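Local structure of dipeptide Epimerase (3JVA) at residues B[243-253]-B[273-284]; B[166-177]-B[202-211]. The protein belongs to the mandelate racemase/muconate lactonizing enzyme family of the enolase superfamily, carrying a magnesium ion in its TIM-barrel domain. All blocks are in the same frame, centred on the assembly; numbering follows the deposited sequence.

Interaction 1 of 2, residues B[243-253]-B[273-284]; sequences CFDAQDALELV and EALKINQICETA
E273 reaches across to the first turn of helix 246-253 and accepts a hydrogen bond from the backbone of A246. Its CB already points toward that helix; CG, anti to the backbone N (chi1 -172°), is 4.1 Å from A246 N. A bend at chi2 then lays CD 3.9 Å from A246 CB. At the tip, OE2 accepts a hydrogen bond from A246 N over 2.8 Å (N-H...O 160°), on its anti side and slightly out of the carboxylate plane. The other oxygen, OE1, pairs with NZ of K276 at 3.5 Å. A glutamate suits this place, being long enough to bring a negative charge to a helix N-terminus. At this helix start N-cap D245 and D248, in the first turn, form a capping box, each carboxylate accepting from the other's backbone N. The nearly parallel helices (11°) mesh knobs-into-holes. A246 fits among E273, K276, I277 and I280, its single methyl letting A246 CA and I277 CA approach to 4.7 Å. I280, about a turn on, sits among A246, A249, L250 and V253; its two branches reach different neighbours, CD1 lying 3.9 Å from A246 CB and CG2 meeting V253 CG2. V253 CB and A284 CB touch at 3.6 Å. A second subunit packs its T283 on A246. Apolar interlocking thus joins two barrel helices, while one carboxylate probably steadies a helix start electrostatically while giving the N-H of A246 an acceptor.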
# COMPACT_ATOMS: atom_id res chain seq x y z
N CYS B 243 -2.79 18.12 17.10
CA CYS B 243 -3.85 18.75 16.32
C CYS B 243 -4.02 20.23 16.63
O CYS B 243 -4.53 20.59 17.69
CB CYS B 243 -5.20 18.05 16.53
SG CYS B 243 -6.55 18.84 15.58
N PHE B 244 -3.57 21.08 15.70
CA PHE B 244 -3.70 22.52 15.84
C PHE B 244 -4.87 22.98 14.98
O PHE B 244 -5.80 23.61 15.48
CB PHE B 244 -2.43 23.23 15.37
CG PHE B 244 -1.39 23.42 16.44
CD1 PHE B 244 -1.01 22.37 17.26
CD2 PHE B 244 -0.79 24.66 16.63
CE1 PHE B 244 -0.05 22.54 18.24
CE2 PHE B 244 0.18 24.84 17.62
CZ PHE B 244 0.55 23.77 18.42
N ASP B 245 -4.84 22.61 13.70
CA ASP B 245 -5.90 23.02 12.76
C ASP B 245 -6.62 21.89 12.01
O ASP B 245 -6.38 20.71 12.23
CB ASP B 245 -5.32 24.00 11.73
CG ASP B 245 -4.16 23.40 10.93
OD1 ASP B 245 -4.15 22.18 10.72
OD2 ASP B 245 -3.28 24.18 10.51
N ALA B 246 -7.53 22.29 11.12
CA ALA B 246 -8.32 21.33 10.35
C ALA B 246 -7.46 20.40 9.52
O ALA B 246 -7.80 19.22 9.34
CB ALA B 246 -9.30 22.08 9.44
N GLN B 247 -6.35 20.91 8.99
CA GLN B 247 -5.49 20.06 8.18
C GLN B 247 -4.88 18.96 9.04
O GLN B 247 -4.73 17.82 8.59
CB GLN B 247 -4.41 20.89 7.50
CG GLN B 247 -4.99 21.82 6.44
CD GLN B 247 -3.93 22.60 5.69
OE1 GLN B 247 -3.23 23.43 6.27
NE2 GLN B 247 -3.80 22.34 4.40
N ASP B 248 -4.54 19.29 10.28
CA ASP B 248 -3.98 18.30 11.20
C ASP B 248 -5.05 17.25 11.51
O ASP B 248 -4.78 16.06 11.55
CB ASP B 248 -3.55 18.95 12.53
CG ASP B 248 -2.36 19.87 12.37
OD1 ASP B 248 -1.56 19.69 11.43
OD2 ASP B 248 -2.22 20.77 13.23
N ALA B 249 -6.28 17.71 11.72
CA ALA B 249 -7.37 16.79 12.01
C ALA B 249 -7.58 15.82 10.86
O ALA B 249 -7.78 14.63 11.08
CB ALA B 249 -8.66 17.57 12.29
N LEU B 250 -7.54 16.33 9.63
CA LEU B 250 -7.73 15.49 8.46
C LEU B 250 -6.68 14.39 8.39
O LEU B 250 -7.00 13.23 8.12
CB LEU B 250 -7.67 16.35 7.19
CG LEU B 250 -7.86 15.62 5.86
CD1 LEU B 250 -9.13 14.78 5.88
CD2 LEU B 250 -7.90 16.65 4.73
N GLU B 251 -5.43 14.75 8.65
CA GLU B 251 -4.34 13.78 8.63
C GLU B 251 -4.52 12.75 9.73
O GLU B 251 -4.33 11.56 9.51
CB GLU B 251 -3.00 14.50 8.79
CG GLU B 251 -1.78 13.60 8.70
CD GLU B 251 -1.71 12.83 7.39
OE1 GLU B 251 -2.05 13.41 6.33
OE2 GLU B 251 -1.29 11.65 7.41
N LEU B 252 -4.91 13.21 10.92
CA LEU B 252 -5.11 12.33 12.07
C LEU B 252 -6.21 11.30 11.84
O LEU B 252 -6.03 10.12 12.15
CB LEU B 252 -5.42 13.15 13.33
CG LEU B 252 -4.23 13.88 13.96
CD1 LEU B 252 -4.71 14.83 15.04
CD2 LEU B 252 -3.25 12.86 14.54
N VAL B 253 -7.35 11.72 11.30
CA VAL B 253 -8.43 10.77 11.07
C VAL B 253 -8.12 9.88 9.87
O VAL B 253 -8.55 8.73 9.82
CB VAL B 253 -9.80 11.47 10.84
CG1 VAL B 253 -10.13 12.36 12.03
CG2 VAL B 253 -9.77 12.27 9.55
N GLU B 273 -12.45 27.74 12.57
CA GLU B 273 -11.59 26.59 12.31
C GLU B 273 -11.98 25.42 13.21
O GLU B 273 -11.93 24.26 12.79
CB GLU B 273 -10.12 26.97 12.54
CG GLU B 273 -9.12 25.89 12.12
CD GLU B 273 -8.94 25.80 10.61
OE1 GLU B 273 -9.49 26.65 9.87
OE2 GLU B 273 -8.22 24.88 10.17
N ALA B 274 -12.37 25.72 14.45
CA ALA B 274 -12.78 24.67 15.38
C ALA B 274 -13.97 23.89 14.81
O ALA B 274 -14.07 22.67 14.97
CB ALA B 274 -13.16 25.28 16.73
N LEU B 275 -14.88 24.58 14.14
CA LEU B 275 -16.03 23.92 13.54
C LEU B 275 -15.57 22.91 12.49
O LEU B 275 -16.12 21.81 12.40
CB LEU B 275 -16.98 24.94 12.93
CG LEU B 275 -17.84 25.69 13.95
CD1 LEU B 275 -18.51 26.89 13.27
CD2 LEU B 275 -18.88 24.75 14.54
N LYS B 276 -14.57 23.28 11.70
CA LYS B 276 -14.05 22.39 10.66
C LYS B 276 -13.47 21.14 11.29
O LYS B 276 -13.70 20.02 10.84
CB LYS B 276 -12.96 23.08 9.85
CG LYS B 276 -13.42 24.28 9.03
CD LYS B 276 -12.24 24.86 8.27
CE LYS B 276 -12.61 26.11 7.50
NZ LYS B 276 -11.38 26.71 6.91
N ILE B 277 -12.67 21.34 12.34
CA ILE B 277 -12.06 20.21 13.03
C ILE B 277 -13.14 19.25 13.53
O ILE B 277 -13.06 18.05 13.30
CB ILE B 277 -11.21 20.68 14.24
CG1 ILE B 277 -9.99 21.46 13.74
CG2 ILE B 277 -10.76 19.46 15.06
CD1 ILE B 277 -9.21 22.20 14.83
N ASN B 278 -14.15 19.78 14.20
CA ASN B 278 -15.20 18.92 14.72
C ASN B 278 -15.99 18.18 13.63
O ASN B 278 -16.32 17.01 13.80
CB ASN B 278 -16.17 19.71 15.59
CG ASN B 278 -17.18 18.82 16.27
OD1 ASN B 278 -16.81 17.87 16.96
ND2 ASN B 278 -18.46 19.11 16.08
N GLN B 279 -16.30 18.86 12.52
CA GLN B 279 -17.04 18.21 11.44
C GLN B 279 -16.21 17.12 10.78
O GLN B 279 -16.73 16.08 10.39
CB GLN B 279 -17.45 19.23 10.37
CG GLN B 279 -18.36 20.33 10.88
CD GLN B 279 -18.60 21.40 9.83
OE1 GLN B 279 -17.71 21.70 9.02
NE2 GLN B 279 -19.79 21.98 9.84
N ILE B 280 -14.90 17.36 10.65
CA ILE B 280 -14.02 16.36 10.07
C ILE B 280 -13.98 15.14 10.98
O ILE B 280 -14.09 14.00 10.52
CB ILE B 280 -12.58 16.91 9.91
CG1 ILE B 280 -12.55 17.95 8.78
CG2 ILE B 280 -11.61 15.76 9.62
CD1 ILE B 280 -11.29 18.80 8.75
N CYS B 281 -13.82 15.38 12.28
CA CYS B 281 -13.76 14.29 13.25
C CYS B 281 -15.08 13.53 13.33
O CYS B 281 -15.11 12.30 13.30
CB CYS B 281 -13.40 14.84 14.64
SG CYS B 281 -11.71 15.45 14.80
N GLU B 282 -16.18 14.27 13.43
CA GLU B 282 -17.50 13.67 13.51
C GLU B 282 -17.74 12.76 12.31
O GLU B 282 -18.25 11.65 12.45
CB GLU B 282 -18.56 14.78 13.57
CG GLU B 282 -19.99 14.29 13.68
CD GLU B 282 -20.96 15.44 13.94
OE1 GLU B 282 -20.86 16.47 13.24
OE2 GLU B 282 -21.81 15.31 14.83
N THR B 283 -17.37 13.23 11.12
CA THR B 283 -17.54 12.45 9.90
C THR B 283 -16.72 11.16 9.95
O THR B 283 -17.15 10.12 9.46
CB THR B 283 -17.14 13.30 8.69
OG1 THR B 283 -17.99 14.45 8.64
CG2 THR B 283 -17.29 12.51 7.40
N ALA B 284 -15.55 11.24 10.59
CA ALA B 284 -14.67 10.08 10.73
C ALA B 284 -15.07 9.19 11.90
O ALA B 284 -14.46 8.14 12.13
CB ALA B 284 -13.24 10.55 10.90

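Interaction 2 of 2, residues B[166-177]-B[202-211]; sequences IEADIARVKAIR and AIQALADYQI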
# COMPACT_ATOMS: atom_id res chain seq x y z
N ILE B 166 6.96 7.70 36.13
CA ILE B 166 5.93 6.71 36.42
C ILE B 166 5.61 6.48 37.90
O ILE B 166 4.44 6.35 38.26
CB ILE B 166 6.28 5.35 35.76
CG1 ILE B 166 5.07 4.42 35.86
CG2 ILE B 166 7.49 4.73 36.44
CD1 ILE B 166 3.86 4.93 35.13
N GLU B 167 6.62 6.43 38.76
CA GLU B 167 6.37 6.21 40.18
C GLU B 167 5.57 7.37 40.77
O GLU B 167 4.61 7.17 41.51
CB GLU B 167 7.69 6.03 40.95
CG GLU B 167 8.55 7.29 41.06
CD GLU B 167 8.95 7.85 39.70
OE1 GLU B 167 9.54 7.11 38.89
OE2 GLU B 167 8.69 9.05 39.46
N ALA B 168 5.98 8.59 40.43
CA ALA B 168 5.30 9.78 40.92
C ALA B 168 3.88 9.86 40.34
O ALA B 168 2.94 10.19 41.05
CB ALA B 168 6.09 11.03 40.53
N ASP B 169 3.75 9.56 39.05
CA ASP B 169 2.44 9.59 38.40
C ASP B 169 1.50 8.62 39.11
O ASP B 169 0.39 8.98 39.50
CB ASP B 169 2.55 9.17 36.92
CG ASP B 169 3.31 10.17 36.07
OD1 ASP B 169 3.39 11.37 36.43
OD2 ASP B 169 3.83 9.76 35.01
N ILE B 170 1.96 7.38 39.28
CA ILE B 170 1.17 6.35 39.92
C ILE B 170 0.76 6.72 41.34
O ILE B 170 -0.38 6.50 41.75
CB ILE B 170 1.94 5.01 39.94
CG1 ILE B 170 2.03 4.47 38.50
CG2 ILE B 170 1.25 4.00 40.85
CD1 ILE B 170 2.83 3.18 38.37
N ALA B 171 1.70 7.29 42.10
CA ALA B 171 1.43 7.70 43.48
C ALA B 171 0.27 8.69 43.56
O ALA B 171 -0.61 8.57 44.41
CB ALA B 171 2.68 8.30 44.10
N ARG B 172 0.28 9.68 42.67
CA ARG B 172 -0.76 10.69 42.64
C ARG B 172 -2.10 10.10 42.22
O ARG B 172 -3.12 10.35 42.86
CB ARG B 172 -0.37 11.83 41.69
CG ARG B 172 0.76 12.68 42.21
CD ARG B 172 1.30 13.64 41.16
NE ARG B 172 2.40 14.43 41.71
CZ ARG B 172 3.51 14.73 41.04
NH1 ARG B 172 3.68 14.30 39.80
NH2 ARG B 172 4.46 15.45 41.63
N VAL B 173 -2.10 9.32 41.15
CA VAL B 173 -3.34 8.71 40.67
C VAL B 173 -3.92 7.78 41.73
O VAL B 173 -5.13 7.77 41.97
CB VAL B 173 -3.10 7.93 39.36
CG1 VAL B 173 -4.35 7.16 38.97
CG2 VAL B 173 -2.73 8.91 38.24
N LYS B 174 -3.05 7.01 42.38
CA LYS B 174 -3.48 6.09 43.42
C LYS B 174 -4.18 6.82 44.56
O LYS B 174 -5.27 6.43 44.99
CB LYS B 174 -2.26 5.34 43.98
CG LYS B 174 -2.58 4.45 45.17
CD LYS B 174 -1.31 3.83 45.75
CE LYS B 174 -0.64 2.90 44.76
NZ LYS B 174 0.58 2.26 45.33
N ALA B 175 -3.55 7.88 45.06
CA ALA B 175 -4.10 8.68 46.15
C ALA B 175 -5.44 9.30 45.78
O ALA B 175 -6.40 9.27 46.55
CB ALA B 175 -3.11 9.77 46.55
N ILE B 176 -5.51 9.88 44.58
CA ILE B 176 -6.74 10.50 44.13
C ILE B 176 -7.87 9.48 44.03
O ILE B 176 -8.96 9.70 44.57
CB ILE B 176 -6.53 11.19 42.76
CG1 ILE B 176 -5.53 12.34 42.92
CG2 ILE B 176 -7.86 11.69 42.22
CD1 ILE B 176 -5.12 13.00 41.62
N ARG B 177 -7.61 8.37 43.36
CA ARG B 177 -8.63 7.33 43.19
C ARG B 177 -9.16 6.82 44.53
O ARG B 177 -10.38 6.73 44.72
CB ARG B 177 -8.08 6.15 42.38
CG ARG B 177 -9.09 5.02 42.18
CD ARG B 177 -10.36 5.53 41.50
NE ARG B 177 -10.16 5.78 40.08
CZ ARG B 177 -10.96 6.55 39.35
NH1 ARG B 177 -12.00 7.15 39.90
NH2 ARG B 177 -10.73 6.70 38.05
N ALA B 202 3.69 2.77 30.45
CA ALA B 202 3.17 3.68 31.46
C ALA B 202 1.64 3.70 31.50
O ALA B 202 1.05 3.64 32.57
CB ALA B 202 3.70 5.10 31.20
N ILE B 203 1.02 3.76 30.33
CA ILE B 203 -0.44 3.80 30.28
C ILE B 203 -1.07 2.53 30.83
O ILE B 203 -2.06 2.58 31.57
CB ILE B 203 -0.91 4.08 28.83
CG1 ILE B 203 -0.50 5.50 28.43
CG2 ILE B 203 -2.43 3.94 28.74
CD1 ILE B 203 -0.73 5.84 26.97
N GLN B 204 -0.50 1.37 30.49
CA GLN B 204 -1.06 0.13 31.00
C GLN B 204 -0.90 0.05 32.52
O GLN B 204 -1.72 -0.56 33.20
CB GLN B 204 -0.39 -1.07 30.32
CG GLN B 204 -0.67 -1.09 28.83
CD GLN B 204 -0.19 -2.34 28.15
OE1 GLN B 204 0.95 -2.76 28.35
NE2 GLN B 204 -1.05 -2.94 27.34
N ALA B 205 0.15 0.68 33.05
CA ALA B 205 0.36 0.68 34.50
C ALA B 205 -0.66 1.60 35.17
O ALA B 205 -1.22 1.27 36.21
CB ALA B 205 1.77 1.13 34.81
N LEU B 206 -0.90 2.75 34.55
CA LEU B 206 -1.87 3.71 35.10
C LEU B 206 -3.30 3.20 34.95
O LEU B 206 -4.17 3.51 35.76
CB LEU B 206 -1.74 5.06 34.39
CG LEU B 206 -0.63 6.04 34.80
CD1 LEU B 206 -0.90 6.57 36.20
CD2 LEU B 206 0.71 5.36 34.75
N ALA B 207 -3.53 2.40 33.90
CA ALA B 207 -4.86 1.86 33.63
C ALA B 207 -5.46 1.06 34.78
O ALA B 207 -6.67 0.92 34.88
CB ALA B 207 -4.83 1.01 32.36
N ASP B 208 -4.60 0.52 35.65
CA ASP B 208 -5.08 -0.27 36.79
C ASP B 208 -5.97 0.56 37.72
O ASP B 208 -6.69 0.01 38.54
CB ASP B 208 -3.92 -0.83 37.60
CG ASP B 208 -3.12 -1.88 36.85
OD1 ASP B 208 -3.74 -2.70 36.14
OD2 ASP B 208 -1.88 -1.90 36.97
N TYR B 209 -5.91 1.88 37.58
CA TYR B 209 -6.69 2.77 38.43
C TYR B 209 -7.93 3.32 37.74
O TYR B 209 -8.56 4.26 38.23
CB TYR B 209 -5.81 3.92 38.91
CG TYR B 209 -4.66 3.43 39.77
CD1 TYR B 209 -4.87 3.08 41.10
CD2 TYR B 209 -3.40 3.24 39.22
CE1 TYR B 209 -3.84 2.55 41.87
CE2 TYR B 209 -2.36 2.71 39.99
CZ TYR B 209 -2.59 2.37 41.31
OH TYR B 209 -1.57 1.83 42.06
N GLN B 210 -8.30 2.71 36.61
CA GLN B 210 -9.47 3.13 35.85
C GLN B 210 -9.27 4.55 35.31
O GLN B 210 -9.64 5.53 35.95
CB GLN B 210 -10.73 3.10 36.72
CG GLN B 210 -11.97 3.57 35.99
CD GLN B 210 -13.17 3.75 36.91
OE1 GLN B 210 -13.66 2.79 37.51
NE2 GLN B 210 -13.65 4.99 37.01
N ILE B 211 -8.69 4.64 34.12
CA ILE B 211 -8.44 5.93 33.49
C ILE B 211 -9.40 6.13 32.34
O ILE B 211 -9.58 5.24 31.51
CB ILE B 211 -7.00 6.00 32.98
CG1 ILE B 211 -6.03 5.78 34.15
CG2 ILE B 211 -6.74 7.34 32.31
CD1 ILE B 211 -6.28 6.71 35.33
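Y209 O is gripped by the guanidinium of R177: NE donates to it over 2.9 Å (153°), nearly in the guanidinium plane, and NH2 adds a weak bond. NH2 also gives a 2.6 Å bond to Q210 O, lying in that carbonyl's plane. Bends at chi2 and chi3 fold the arginine round to the carbonyls of Y209 and Q210, and the amide of Q210 lies over one face, offset toward the rim, its plane turned 50° from the guanidinium. NH1 turns elsewhere, to G181 O and I184 O, while Q210 NE2 bonds F182 O. Arginine suits this place, having several N-H donors in one plane, enough to serve two successive backbone oxygens and, through NH1, two more.

Toward the N-terminal part of helix 166-177, L206 is a knob among I166, D169, I170 and V173, its CD1 3.6 Å from V173 CG2. V173, whose CG1 lies anti to its own backbone N (chi1 173°), sets that branch 3.6 Å from Y209 CB. K174 CA makes an off-centre CH-pi contact with the Y209 ring, 4.3 Å from its centroid, and I170 CG2 comes within 3.9 Å of Y209 CE2. Branched aliphatics pack the neighbouring barrel helices together, while the hydrogen bonds of one arginine probably hold the chain after Y209 in place as it runs to strand 213-215.

Overall arrangement
Both interactions join neighbouring helices on the outside of the same TIM barrel, each pair separated in the chain by a strand of its parallel sheet: 185-189 in interaction 2 and 260-263 in interaction 1. Their centres are about 30 Å apart and their nearest atoms about 14 Å, so they do not touch and lie on separate parts of the barrel wall. Both flank elements that carry the magnesium ligands D189, E215 and D240. Residues 202-211 lead into the strand ending at E215, and the side chain of I211 is about 13 Å from the magnesium ion; 243-253 follows D240 closely, with the side chain of F244 about 10 Å away. Only interaction 1 is reached by other subunits.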